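Local coordinates for periplasmic binding protein (Veillonella parvula, PDB 4LJS) that probably captures a small ligand, perhaps an iron-siderophore or related metal complex, in the periplasm and hands it to a membrane ABC importer for uptake, at residues I138-S141 against S142-A145. Numbering follows the deposited sequence.
Sequences IAES and SLGA
Two successive i to i+3 bonds, Ser142 N to Ala139 O at 3.0 Å and Leu143 N to Glu140 O at 3.3 Å, wind the chain into a short 3-10 turn just beyond strand 135-138, an instance of a serine side chain reinforcing the turn that its own backbone amide closes. The hydroxyl of Ser142 adds a second bond to the same oxygen: with OG set between its own backbone N and carbonyl carbon (chi1 73°), it bends back to Ala139 O at 2.7 Å, lying in the carbonyl plane on a lone pair. One oxygen thus receives two donors from one residue, while OG also bonds to the backbone N of Lys115. Leu143 sets CG beside the other carbonyl oxygen, 3.2 Å from Glu140 O, and its CD1 meets Glu140 CG. Replacing Ser142 with an alanine would probably deprive Ala139 O of its hydroxyl donor and Lys115 N of this acceptor, weakening the tie between neighbouring loops. A water links Ser141 O, within the turn, to Gly144 N after it. Side-chain and backbone bonds together probably hold the loop in shape, and the glycerol bonded to Ser142 O, probably from the crystallisation liquor, is consistent with a pocket there, its physiological meaning undecided.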
loop_
_atom_site.group_PDB
_atom_site.type_symbol
_atom_site.label_atom_id
_atom_site.label_comp_id
_atom_site.label_asym_id
_atom_site.label_seq_id
_atom_site.Cartn_x
_atom_site.Cartn_y
_atom_site.Cartn_z
ATOM N N ILE A 138 -9.013 1.403 10.881
ATOM C CA ILE A 138 -9.344 1.443 9.462
ATOM C C ILE A 138 -8.342 2.311 8.687
ATOM O O ILE A 138 -8.040 3.432 9.097
ATOM C CB ILE A 138 -10.782 1.983 9.284
ATOM C CG1 ILE A 138 -11.778 0.979 9.874
ATOM C CG2 ILE A 138 -11.096 2.267 7.816
ATOM C CD1 ILE A 138 -13.196 1.506 9.995
ATOM N N ALA A 139 -7.813 1.788 7.581
ATOM C CA ALA A 139 -6.896 2.565 6.739
ATOM C C ALA A 139 -7.595 3.786 6.146
ATOM O O ALA A 139 -8.575 3.652 5.410
ATOM C CB ALA A 139 -6.338 1.707 5.629
ATOM N N GLU A 140 -7.089 4.974 6.454
ATOM C CA GLU A 140 -7.671 6.197 5.906
ATOM C C GLU A 140 -7.644 6.234 4.370
ATOM O O GLU A 140 -8.546 6.782 3.742
ATOM C CB GLU A 140 -6.980 7.439 6.477
ATOM C CG GLU A 140 -7.632 8.729 6.032
ATOM C CD GLU A 140 -6.842 9.961 6.431
ATOM O OE1 GLU A 140 -5.738 9.808 7.003
ATOM O OE2 GLU A 140 -7.331 11.082 6.163
ATOM N N SER A 141 -6.625 5.639 3.761
ATOM C CA SER A 141 -6.526 5.659 2.301
ATOM C C SER A 141 -7.502 4.703 1.611
ATOM O O SER A 141 -7.548 4.642 0.377
ATOM C CB SER A 141 -5.103 5.348 1.855
ATOM O OG SER A 141 -4.768 4.008 2.157
ATOM N N SER A 142 -8.282 3.961 2.397
ATOM C CA SER A 142 -9.311 3.090 1.838
ATOM C C SER A 142 -10.718 3.720 1.836
ATOM O O SER A 142 -11.692 3.061 1.470
ATOM C CB SER A 142 -9.347 1.765 2.598
ATOM O OG SER A 142 -9.919 1.937 3.884
ATOM N N LEU A 143 -10.826 4.987 2.233
ATOM C CA LEU A 143 -12.141 5.606 2.446
ATOM C C LEU A 143 -12.864 6.007 1.161
ATOM O O LEU A 143 -14.055 6.323 1.186
ATOM C CB LEU A 143 -12.037 6.823 3.377
ATOM C CG LEU A 143 -11.576 6.550 4.810
ATOM C CD1 LEU A 143 -11.386 7.865 5.560
ATOM C CD2 LEU A 143 -12.557 5.648 5.532
ATOM N N GLY A 144 -12.150 6.014 0.041
ATOM C CA GLY A 144 -12.775 6.330 -1.232
ATOM C C GLY A 144 -11.940 7.235 -2.110
ATOM O O GLY A 144 -11.091 7.983 -1.619
ATOM N N ALA A 145 -12.200 7.175 -3.415
ATOM C CA ALA A 145 -11.414 7.909 -4.405
ATOM C C ALA A 145 -11.767 9.395 -4.489
ATOM O O ALA A 145 -11.008 10.178 -5.065
ATOM C CB ALA A 145 -11.547 7.254 -5.779
HETATM O O HOH W 1 -9.688 4.931 -1.052
#